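Local atomic coordinates of UDP-N-acetylglucosamine 3-dehydrogenase (PDB entry 7BVJ), a protein that catalyses the NAD(+)-dependent oxidation of the glucosamine 3-position of UDP-N-acetylglucosamine to a ketone, a step towards the 2,3-diamino sugar of some lipid A molecules. Residues W226-A231 and Y243-G248; R138-E143 and R220-F225; H123-Y128 and V261-R266. One frame throughout, in Å; residues are numbered along the deposited sequence. Where two conformers were deposited one is given.

Interaction 1 (W226-A231 and Y243-G248); sequences WQDRYA and YHRGAG. With F8U ((2R,3R)-2,3-bis(oxidanyl)butane-1,4-disulfonic acid), chain F.
A beta hairpin made by strands 229-234 and 239-245 holds this contact, at the end where its two strands are farthest from their connecting turn. Tyr230 and Tyr243 form an antiparallel hydrogen-bonded pair: Tyr243 N donates to Tyr230 O at 2.8 Å, and Tyr230 N returns a bond to Tyr243 O at 3.0 Å. Their side chains leave the same face of the sheet and run side by side, yet the rings are not stacked flat. Tyr230 turns its edge to the face of Tyr243 in a T-shaped pair, planes 65° apart, with Tyr230 CD1 3.6 Å from Tyr243 CG. The first torsions place the two CG atoms, Tyr230 CG anti to the backbone N (chi1 158°) and Tyr243 CG anti to the carbonyl carbon. Tyrosine suits the first position because its ring packs while its OH reaches further, giving a 2.8 Å hydrogen bond to sulfonate oxygen O07 of the bound F8U; Ser232 OG is hydrogen-bonded to the same ligand.

Next to this pair the segments are joined by charge and water. Arg245 NH1 donates an almost straight bond (176°) of 2.7 Å to Asp228 OD1, a salt bridge. The acceptor lies in the guanidinium plane, while NH1 meets it on the anti side, tilted out of the carboxylate plane. A water accepts from Arg245 N and donates to Asp228 O, bridging the two backbones. Reciprocal backbone bonds between residues whose side chains share a face mark an antiparallel beta hairpin, here part of the mixed sheet of a Gfo/Idh/MocA-family protein, with one tyrosine bound to a ligand.

Interaction 2 (R138-E143 and R220-F225); sequences RYLEAE and RRMRIF. With F8U ((2R,3R)-2,3-bis(oxidanyl)butane-1,4-disulfonic acid), chain F.
Met222 and Ala142 meet at the apolar centre, a non-hydrogen-bonded pair of antiparallel strands 139-147 and 219-225. Met222 CG is anti to the backbone N (chi1 -178°), and the chain bends at its end to bring CE within 3.8 Å of Ala142 CB; a small alanine suits this spot, where the two backbones come close. Leu140 CD2 touches Met222 SD on the same face, which helix 157-173 covers. On the other face Tyr139 and Phe225 lie side by side, their ring planes 40° apart and Tyr139 CD2 3.3 Å from Phe225 CD2. At this end Phe225 O accepts from both Arg138 N and Tyr139 N, a classic beta bulge.

Further along that second face, Glu141 and Glu143 on one strand face Arg223 and Arg221 on the other in a salt-bridge network. Glu143 OE2 takes a bond of 3.2 Å from Arg223 NH2, which approaches from above the carboxylate plane, and a weak one of 3.0 Å from Arg221 NH2. Arg223 NE gives a weak, long bond of 3.5 Å to Glu141 OE1. Both carboxylates lie at the edge of the Arg223 guanidinium, near its plane, and C01 of F8U rests over one face. Long aliphatic stems let these arginines span to the neighbouring strand, and the carboxylates probably offset part of the charge on Arg223 and limit the rotation of its guanidinium beside the anionic ligand.

Interaction 3 (H123-Y128 and V261-R266); sequences HPAIQY and VDLAKR
The first turn of helix 124-132 packs against an irregular run, 261-266, that follows strand 256-261, with Pro124 and Leu263 closest in backbone (CA to CA 6.4 Å). Leu263 is the wedge: its CD1 lies 3.7 Å from Ala125 CB, while CD2 reaches Pro124 O and Tyr128 CB. Alanine is small enough to admit the leucine branch close to the helix backbone. Proline fits the first helical position, which asks for no backbone N-H donor, and its CG sits 3.3 Å from Ala264 O. Just before it, His123 caps the helix by taking a bond from Ala125 N on its ring nitrogen ND1.

Tyr128 and Val261 meet tip to tip. With CG1 anti to the backbone N (chi1 178°), the valine places that methyl over the centre of the tyrosine face, a CH-pi contact 3.6 Å from the centroid and 9° off the ring normal. An alanine at Tyr128 would probably leave Val261 CG1 without its aromatic cover and open a gap between the helix and Val261.

At the exposed end, Arg266 stretches out from CG to NE and donates from NH2 to Gln127 OE1 at 2.6 Å, the donor above the amide's carbonyl plane. This bond is polar but not a salt bridge, and an uncharged amide would not neutralise the arginine's charge; round Leu263 and Val261 the contact is largely apolar.

How the interactions relate
Interactions 1 and 2 are neighbours in one mixed sheet, their centres 15 Å apart, because strand 219-225 pairs with strand 229-234; Ala231 O lies 2.8 Å from Ile224 N, probably hydrogen-bonded. Tyr230 joins them through its side chain as well, packing on Arg223 and Phe225, and both contacts touch F8U, whose pocket Arg223, Tyr230 and Ser232 line. Interaction 3 touches neither: its nearest atoms are about 8 Å from interaction 1 and about 6 Å from interaction 2. It packs helix 124-132, which precedes strand 139-147, against the run that follows the sheet's outermost strand 256-261. NAD lies apart, about 13 Å from the Arg220 side chain of interaction 2.

Interaction 1 (W226-A231 and Y243-G248)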
loop_
_atom_site.group_PDB
_atom_site.type_symbol
_atom_site.label_atom_id
_atom_site.label_comp_id
_atom_site.label_asym_id
_atom_site.label_seq_id
_atom_site.Cartn_x
_atom_site.Cartn_y
_atom_site.Cartn_z
ATOM N N TRP A 226 21.270 4.803 -7.453
ATOM C CA TRP A 226 21.654 4.224 -8.729
ATOM C C TRP A 226 23.147 4.443 -8.919
ATOM O O TRP A 226 23.810 5.105 -8.119
ATOM C CB TRP A 226 20.874 4.849 -9.890
ATOM C CG TRP A 226 19.387 4.628 -9.872
ATOM C CD1 TRP A 226 18.693 3.667 -10.554
ATOM C CD2 TRP A 226 18.410 5.402 -9.167
ATOM N NE1 TRP A 226 17.353 3.785 -10.302
ATOM C CE2 TRP A 226 17.149 4.845 -9.457
ATOM C CE3 TRP A 226 18.481 6.503 -8.303
ATOM C CZ2 TRP A 226 15.964 5.356 -8.924
ATOM C CZ3 TRP A 226 17.319 7.009 -7.784
ATOM C CH2 TRP A 226 16.063 6.445 -8.103
ATOM N N GLN A 227 23.680 3.895 -10.013
ATOM C CA GLN A 227 25.102 4.055 -10.303
ATOM C C GLN A 227 25.494 5.511 -10.526
ATOM O O GLN A 227 26.658 5.870 -10.325
ATOM C CB GLN A 227 25.465 3.226 -11.532
ATOM C CG GLN A 227 26.922 2.868 -11.630
ATOM C CD GLN A 227 27.121 1.461 -12.139
ATOM O OE1 GLN A 227 26.182 0.656 -12.162
ATOM N NE2 GLN A 227 28.347 1.146 -12.544
ATOM N N ASP A 228 24.558 6.364 -10.935
ATOM C CA ASP A 228 24.908 7.743 -11.245
ATOM C C ASP A 228 23.972 8.762 -10.616
ATOM O O ASP A 228 24.052 9.943 -10.972
ATOM C CB ASP A 228 24.944 7.953 -12.760
ATOM C CG ASP A 228 26.102 7.238 -13.409
ATOM O OD1 ASP A 228 27.256 7.454 -12.960
ATOM O OD2 ASP A 228 25.853 6.454 -14.354
ATOM N N ARG A 229 23.105 8.352 -9.686
ATOM C CA ARG A 229 22.114 9.257 -9.119
ATOM C C ARG A 229 21.862 8.913 -7.662
ATOM O O ARG A 229 22.069 7.778 -7.224
ATOM C CB ARG A 229 20.776 9.203 -9.864
ATOM C CG ARG A 229 20.695 10.119 -11.045
ATOM C CD ARG A 229 19.761 9.594 -12.112
ATOM N NE ARG A 229 20.333 9.784 -13.450
ATOM C CZ ARG A 229 20.599 10.970 -14.003
ATOM N NH1 ARG A 229 20.346 12.102 -13.348
ATOM N NH2 ARG A 229 21.128 11.027 -15.222
ATOM N N TYR A 230 21.385 9.911 -6.925
ATOM C CA TYR A 230 20.908 9.708 -5.563
ATOM C C TYR A 230 19.595 10.454 -5.392
ATOM O O TYR A 230 19.552 11.672 -5.559
ATOM C CB TYR A 230 21.962 10.180 -4.565
ATOM C CG TYR A 230 21.506 10.545 -3.167
ATOM C CD1 TYR A 230 21.236 11.867 -2.831
ATOM C CD2 TYR A 230 21.427 9.586 -2.164
ATOM C CE1 TYR A 230 20.857 12.223 -1.548
ATOM C CE2 TYR A 230 21.052 9.930 -0.871
ATOM C CZ TYR A 230 20.771 11.252 -0.567
ATOM O OH TYR A 230 20.401 11.609 0.712
ATOM N N ALA A 231 18.527 9.734 -5.076
ATOM C CA ALA A 231 17.223 10.335 -4.827
ATOM C C ALA A 231 16.902 10.258 -3.338
ATOM O O ALA A 231 16.981 9.184 -2.734
ATOM C CB ALA A 231 16.137 9.635 -5.643
ATOM N N TYR A 243 20.443 13.980 -6.841
ATOM C CA TYR A 243 21.818 14.422 -6.994
ATOM C C TYR A 243 22.439 13.661 -8.154
ATOM O O TYR A 243 22.294 12.434 -8.241
ATOM C CB TYR A 243 22.643 14.197 -5.718
ATOM C CG TYR A 243 22.165 14.910 -4.456
ATOM C CD1 TYR A 243 20.905 15.506 -4.387
ATOM C CD2 TYR A 243 22.976 14.971 -3.322
ATOM C CE1 TYR A 243 20.463 16.141 -3.234
ATOM C CE2 TYR A 243 22.543 15.613 -2.159
ATOM C CZ TYR A 243 21.284 16.198 -2.125
ATOM O OH TYR A 243 20.828 16.843 -0.992
ATOM N N HIS A 244 23.135 14.392 -9.015
ATOM C CA HIS A 244 23.948 13.745 -10.074
ATOM C C HIS A 244 25.314 14.427 -10.092
ATOM O O HIS A 244 25.393 15.571 -9.691
ATOM C CB HIS A 244 23.257 13.714 -11.437
ATOM C CG HIS A 244 22.361 14.870 -11.674
ATOM N ND1 HIS A 244 21.003 14.719 -11.823
ATOM C CD2 HIS A 244 22.624 16.186 -11.779
ATOM C CE1 HIS A 244 20.458 15.900 -11.982
ATOM N NE2 HIS A 244 21.437 16.816 -11.973
ATOM N N ARG A 245 26.305 13.785 -10.688
ATOM C CA ARG A 245 27.651 14.366 -10.728
ATOM C C ARG A 245 27.665 15.616 -11.617
ATOM O O ARG A 245 27.358 15.542 -12.812
ATOM C CB ARG A 245 28.663 13.324 -11.208
ATOM C CG ARG A 245 28.599 12.028 -10.402
ATOM C CD ARG A 245 29.717 11.045 -10.746
ATOM N NE ARG A 245 29.189 9.718 -11.081
ATOM C CZ ARG A 245 29.473 8.599 -10.414
ATOM N NH1 ARG A 245 28.949 7.440 -10.801
ATOM N NH2 ARG A 245 30.287 8.636 -9.366
ATOM N N GLY A 246 28.020 16.765 -11.026
ATOM C CA GLY A 246 27.694 18.061 -11.612
ATOM C C GLY A 246 28.620 19.240 -11.343
ATOM O O GLY A 246 29.841 19.134 -11.504
ATOM N N ALA A 247 28.039 20.384 -10.953
ATOM C CA ALA A 247 28.705 21.686 -10.985
ATOM C C ALA A 247 28.587 22.456 -9.660
ATOM O O ALA A 247 28.352 23.669 -9.652
ATOM C CB ALA A 247 28.165 22.534 -12.135
ATOM N N GLY A 248 28.744 21.782 -8.520
ATOM C CA GLY A 248 29.145 22.448 -7.283
ATOM C C GLY A 248 28.271 23.469 -6.560
ATOM O O GLY A 248 28.610 24.657 -6.521
HETATM C C01 F8U F . 21.102 10.349 5.763
HETATM C C02 F8U F . 20.858 11.772 6.281
HETATM C C03 F8U F . 20.050 12.748 5.426
HETATM C C04 F8U F . 19.962 12.472 3.936
HETATM O O06 F8U F . 18.899 15.082 3.636
HETATM O O07 F8U F . 19.635 14.065 1.723
HETATM O O08 F8U F . 17.625 13.313 2.926
HETATM O O09 F8U F . 20.640 13.987 5.561
HETATM O O10 F8U F . 20.125 11.687 7.455
HETATM O O12 F8U F . 23.765 9.777 5.050
HETATM O O13 F8U F . 22.237 9.225 3.462
HETATM O O14 F8U F . 22.530 11.624 3.919
HETATM S S05 F8U F . 19.005 13.735 3.023
HETATM S S11 F8U F . 22.452 10.257 4.533
HETATM O O HOH W 1 25.979 11.697 -12.441
#

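Interaction 2 (R138-E143 and R220-F225)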
loop_
_atom_site.group_PDB
_atom_site.type_symbol
_atom_site.label_atom_id
_atom_site.label_comp_id
_atom_site.label_asym_id
_atom_site.label_seq_id
_atom_site.Cartn_x
_atom_site.Cartn_y
_atom_site.Cartn_z
ATOM N N ARG A 138 20.171 0.406 -7.340
ATOM C CA ARG A 138 21.114 -0.568 -6.817
ATOM C C ARG A 138 21.002 -0.711 -5.309
ATOM O O ARG A 138 21.241 -1.805 -4.781
ATOM C CB ARG A 138 22.547 -0.178 -7.194
ATOM C CG ARG A 138 22.708 0.292 -8.636
ATOM C CD ARG A 138 22.270 -0.790 -9.600
ATOM N NE ARG A 138 22.894 -0.668 -10.911
ATOM C CZ ARG A 138 22.701 -1.538 -11.893
ATOM N NH1 ARG A 138 21.892 -2.577 -11.702
ATOM N NH2 ARG A 138 23.311 -1.377 -13.059
ATOM N N TYR A 139 20.633 0.361 -4.606
ATOM C CA TYR A 139 20.447 0.297 -3.158
ATOM C C TYR A 139 19.266 1.168 -2.739
ATOM O O TYR A 139 19.108 2.280 -3.244
ATOM C CB TYR A 139 21.741 0.742 -2.456
ATOM C CG TYR A 139 21.712 0.804 -0.942
ATOM C CD1 TYR A 139 21.436 -0.319 -0.177
ATOM C CD2 TYR A 139 22.002 1.986 -0.283
ATOM C CE1 TYR A 139 21.414 -0.253 1.208
ATOM C CE2 TYR A 139 21.988 2.064 1.080
ATOM C CZ TYR A 139 21.698 0.942 1.831
ATOM O OH TYR A 139 21.706 1.039 3.210
ATOM N N LEU A 140 18.423 0.663 -1.825
ATOM C CA LEU A 140 17.359 1.472 -1.222
ATOM C C LEU A 140 17.464 1.415 0.304
ATOM O O LEU A 140 17.656 0.343 0.886
ATOM C CB LEU A 140 15.945 1.017 -1.629
ATOM C CG LEU A 140 15.559 0.642 -3.048
ATOM C CD1 LEU A 140 15.959 -0.798 -3.310
ATOM C CD2 LEU A 140 14.061 0.803 -3.243
ATOM N N GLU A 141 17.318 2.578 0.941
ATOM C CA GLU A 141 17.399 2.743 2.383
ATOM C C GLU A 141 16.152 3.505 2.810
ATOM O O GLU A 141 15.942 4.631 2.358
ATOM C CB GLU A 141 18.653 3.533 2.747
ATOM C CG GLU A 141 19.356 3.109 3.979
ATOM C CD GLU A 141 20.708 3.793 4.118
ATOM O OE1 GLU A 141 20.779 5.034 3.969
ATOM O OE2 GLU A 141 21.699 3.081 4.374
ATOM N N ALA A 142 15.324 2.923 3.673
ATOM C CA ALA A 142 14.061 3.586 3.992
ATOM C C ALA A 142 13.767 3.530 5.483
ATOM O O ALA A 142 14.195 2.605 6.188
ATOM C CB ALA A 142 12.871 2.995 3.190
ATOM N N GLU A 143 13.030 4.549 5.950
ATOM C CA GLU A 143 12.544 4.637 7.328
ATOM C C GLU A 143 11.059 4.990 7.342
ATOM O O GLU A 143 10.645 5.984 6.733
ATOM C CB GLU A 143 13.324 5.681 8.144
ATOM C CG GLU A 143 14.820 5.481 8.158
ATOM C CD GLU A 143 15.552 6.736 8.573
ATOM O OE1 GLU A 143 15.760 6.929 9.798
ATOM O OE2 GLU A 143 15.903 7.530 7.669
ATOM N N ARG A 220 8.973 9.496 7.423
ATOM C CA ARG A 220 8.659 8.666 6.258
ATOM C C ARG A 220 9.619 9.092 5.157
ATOM O O ARG A 220 9.319 10.029 4.405
ATOM C CB ARG A 220 7.204 8.848 5.822
ATOM C CG ARG A 220 6.217 7.919 6.459
ATOM C CD ARG A 220 4.857 8.106 5.843
ATOM N NE ARG A 220 3.844 8.384 6.850
ATOM C CZ ARG A 220 2.560 8.613 6.580
ATOM N NH1 ARG A 220 2.132 8.606 5.317
ATOM N NH2 ARG A 220 1.703 8.852 7.572
ATOM N N ARG A 221 10.762 8.410 5.068
ATOM C CA ARG A 221 11.820 8.814 4.158
ATOM C C ARG A 221 12.369 7.606 3.409
ATOM O O ARG A 221 12.273 6.465 3.878
ATOM C CB ARG A 221 12.919 9.549 4.923
ATOM C CG ARG A 221 12.414 10.860 5.550
ATOM C CD ARG A 221 13.534 11.720 6.115
ATOM N NE ARG A 221 14.486 10.948 6.908
ATOM C CZ ARG A 221 14.532 10.943 8.237
ATOM N NH1 ARG A 221 13.671 11.670 8.942
ATOM N NH2 ARG A 221 15.443 10.205 8.863
ATOM N N MET A 222 12.911 7.871 2.216
ATOM C CA MET A 222 13.577 6.846 1.411
ATOM C C MET A 222 14.705 7.478 0.614
ATOM O O MET A 222 14.478 8.405 -0.172
ATOM C CB MET A 222 12.615 6.138 0.454
ATOM C CG MET A 222 13.294 5.024 -0.372
ATOM S SD MET A 222 12.160 4.143 -1.480
ATOM C CE MET A 222 11.406 3.016 -0.329
ATOM N N ARG A 223 15.911 6.964 0.796
ATOM C CA ARG A 223 17.031 7.293 -0.060
ATOM C C ARG A 223 17.260 6.144 -1.041
ATOM O O ARG A 223 17.112 4.965 -0.694
ATOM C CB ARG A 223 18.272 7.588 0.787
ATOM C CG ARG A 223 18.121 8.912 1.542
ATOM C CD ARG A 223 19.161 9.115 2.643
ATOM N NE ARG A 223 19.098 8.090 3.688
ATOM C CZ ARG A 223 18.211 8.065 4.686
ATOM N NH1 ARG A 223 17.281 9.007 4.811
ATOM N NH2 ARG A 223 18.255 7.085 5.564
ATOM N N ILE A 224 17.554 6.501 -2.289
ATOM C CA ILE A 224 17.633 5.563 -3.396
ATOM C C ILE A 224 18.918 5.844 -4.166
ATOM O O ILE A 224 19.196 6.998 -4.517
ATOM C CB ILE A 224 16.404 5.684 -4.309
ATOM C CG1 ILE A 224 15.106 5.677 -3.480
ATOM C CG2 ILE A 224 16.421 4.603 -5.344
ATOM C CD1 ILE A 224 13.849 5.735 -4.316
ATOM N N PHE A 225 19.699 4.798 -4.424
ATOM C CA PHE A 225 21.007 4.908 -5.054
ATOM C C PHE A 225 21.024 4.105 -6.347
ATOM O O PHE A 225 20.821 2.879 -6.336
ATOM C CB PHE A 225 22.118 4.409 -4.121
ATOM C CG PHE A 225 22.216 5.150 -2.811
ATOM C CD1 PHE A 225 23.219 6.089 -2.602
ATOM C CD2 PHE A 225 21.323 4.885 -1.773
ATOM C CE1 PHE A 225 23.307 6.767 -1.385
ATOM C CE2 PHE A 225 21.414 5.558 -0.560
ATOM C CZ PHE A 225 22.406 6.499 -0.372
HETATM C C01 F8U F . 21.102 10.349 5.763
HETATM C C02 F8U F . 20.858 11.772 6.281
HETATM C C03 F8U F . 20.050 12.748 5.426
HETATM C C04 F8U F . 19.962 12.472 3.936
HETATM O O06 F8U F . 18.899 15.082 3.636
HETATM O O07 F8U F . 19.635 14.065 1.723
HETATM O O08 F8U F . 17.625 13.313 2.926
HETATM O O09 F8U F . 20.640 13.987 5.561
HETATM O O10 F8U F . 20.125 11.687 7.455
HETATM O O12 F8U F . 23.765 9.777 5.050
HETATM O O13 F8U F . 22.237 9.225 3.462
HETATM O O14 F8U F . 22.530 11.624 3.919
HETATM S S05 F8U F . 19.005 13.735 3.023
HETATM S S11 F8U F . 22.452 10.257 4.533
#

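Interaction 3 (H123-Y128 and V261-R266)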
loop_
_atom_site.group_PDB
_atom_site.type_symbol
_atom_site.label_atom_id
_atom_site.label_comp_id
_atom_site.label_asym_id
_atom_site.label_seq_id
_atom_site.Cartn_x
_atom_site.Cartn_y
_atom_site.Cartn_z
ATOM N N HIS A 123 2.119 7.825 -4.827
ATOM C CA HIS A 123 2.749 8.999 -4.243
ATOM C C HIS A 123 3.437 9.825 -5.331
ATOM O O HIS A 123 4.046 9.257 -6.245
ATOM C CB HIS A 123 3.772 8.594 -3.178
ATOM C CG HIS A 123 4.193 9.733 -2.302
ATOM N ND1 HIS A 123 5.066 10.712 -2.724
ATOM C CD2 HIS A 123 3.821 10.079 -1.046
ATOM C CE1 HIS A 123 5.228 11.602 -1.759
ATOM N NE2 HIS A 123 4.484 11.240 -0.729
ATOM N N PRO A 124 3.340 11.161 -5.277
ATOM C CA PRO A 124 3.897 11.983 -6.371
ATOM C C PRO A 124 5.385 11.758 -6.625
ATOM O O PRO A 124 5.833 11.789 -7.782
ATOM C CB PRO A 124 3.611 13.420 -5.903
ATOM C CG PRO A 124 2.450 13.309 -4.972
ATOM C CD PRO A 124 2.526 11.950 -4.327
ATOM N N ALA A 125 6.171 11.529 -5.572
ATOM C CA ALA A 125 7.599 11.317 -5.768
ATOM C C ALA A 125 7.862 10.016 -6.511
ATOM O O ALA A 125 8.736 9.954 -7.392
ATOM C CB ALA A 125 8.318 11.320 -4.421
ATOM N N ILE A 126 7.092 8.975 -6.195
ATOM C CA ILE A 126 7.302 7.688 -6.849
ATOM C C ILE A 126 6.857 7.764 -8.306
ATOM O O ILE A 126 7.504 7.203 -9.195
ATOM C CB ILE A 126 6.572 6.566 -6.084
ATOM C CG1 ILE A 126 7.454 5.967 -4.983
ATOM C CG2 ILE A 126 6.243 5.409 -7.027
ATOM C CD1 ILE A 126 8.155 6.951 -4.088
ATOM N N GLN A 127 5.755 8.460 -8.577
ATOM C CA GLN A 127 5.314 8.601 -9.959
ATOM C C GLN A 127 6.354 9.350 -10.774
ATOM O O GLN A 127 6.674 8.954 -11.899
ATOM C CB GLN A 127 3.959 9.315 -10.014
ATOM C CG GLN A 127 3.404 9.530 -11.432
ATOM C CD GLN A 127 1.875 9.498 -11.476
ATOM O OE1 GLN A 127 1.233 8.731 -10.743
ATOM N NE2 GLN A 127 1.286 10.335 -12.335
ATOM N N TYR A 128 6.918 10.415 -10.198
ATOM C CA TYR A 128 7.946 11.168 -10.900
ATOM C C TYR A 128 9.171 10.307 -11.177
ATOM O O TYR A 128 9.747 10.364 -12.274
ATOM C CB TYR A 128 8.337 12.405 -10.091
ATOM C CG TYR A 128 9.384 13.249 -10.797
ATOM C CD1 TYR A 128 10.739 13.009 -10.609
ATOM C CD2 TYR A 128 9.014 14.273 -11.656
ATOM C CE1 TYR A 128 11.688 13.759 -11.249
ATOM C CE2 TYR A 128 9.961 15.031 -12.298
ATOM C CZ TYR A 128 11.295 14.768 -12.090
ATOM O OH TYR A 128 12.242 15.524 -12.722
ATOM N N VAL A 261 13.196 18.669 -6.738
ATOM C CA VAL A 261 12.091 18.351 -7.685
ATOM C C VAL A 261 10.783 18.967 -7.219
ATOM O O VAL A 261 10.342 18.757 -6.113
ATOM C CB VAL A 261 11.942 16.856 -7.999
ATOM C CG1 VAL A 261 10.784 16.594 -8.923
ATOM C CG2 VAL A 261 13.185 16.313 -8.614
ATOM N N ASP A 262 10.160 19.714 -8.122
ATOM C CA ASP A 262 8.888 20.383 -7.791
ATOM C C ASP A 262 7.736 19.375 -7.855
ATOM O O ASP A 262 7.215 19.056 -8.899
ATOM C CB ASP A 262 8.704 21.687 -8.556
ATOM C CG ASP A 262 9.467 22.873 -8.006
ATOM O OD1 ASP A 262 9.752 22.896 -6.804
ATOM O OD2 ASP A 262 9.760 23.760 -8.798
ATOM N N LEU A 263 7.359 18.908 -6.693
ATOM C CA LEU A 263 6.251 17.912 -6.577
ATOM C C LEU A 263 4.917 18.573 -6.233
ATOM O O LEU A 263 4.853 19.345 -5.317
ATOM C CB LEU A 263 6.519 16.837 -5.515
ATOM C CG LEU A 263 7.689 15.875 -5.680
ATOM C CD1 LEU A 263 7.779 14.950 -4.486
ATOM C CD2 LEU A 263 7.598 15.088 -6.955
ATOM N N ALA A 264 3.880 18.176 -6.932
ATOM C CA ALA A 264 2.507 18.644 -6.670
ATOM C C ALA A 264 1.857 17.713 -5.646
ATOM O O ALA A 264 2.058 16.516 -5.757
ATOM C CB ALA A 264 1.736 18.595 -7.952
ATOM N N LYS A 265 1.131 18.279 -4.685
ATOM C CA LYS A 265 0.395 17.455 -3.701
ATOM C C LYS A 265 -0.933 17.059 -4.338
ATOM O O LYS A 265 -1.561 17.919 -4.885
ATOM C CB LYS A 265 0.134 18.188 -2.377
ATOM C CG LYS A 265 1.100 19.293 -1.971
ATOM C CD LYS A 265 0.531 20.340 -0.993
ATOM C CE LYS A 265 0.606 21.779 -1.473
ATOM N NZ LYS A 265 -0.045 22.804 -0.615
ATOM N N ARG A 266 -1.276 15.777 -4.331
ATOM C CA ARG A 266 -2.584 15.335 -4.802
ATOM C C ARG A 266 -3.170 14.307 -3.835
ATOM O O ARG A 266 -2.490 13.783 -2.952
ATOM C CB ARG A 266 -2.518 14.774 -6.231
ATOM C CG ARG A 266 -2.100 13.327 -6.323
ATOM C CD ARG A 266 -2.106 12.859 -7.761
ATOM N NE ARG A 266 -1.571 11.506 -7.904
ATOM C CZ ARG A 266 -0.914 11.076 -8.978
ATOM N NH1 ARG A 266 -0.694 11.907 -9.997
ATOM N NH2 ARG A 266 -0.461 9.822 -9.033
#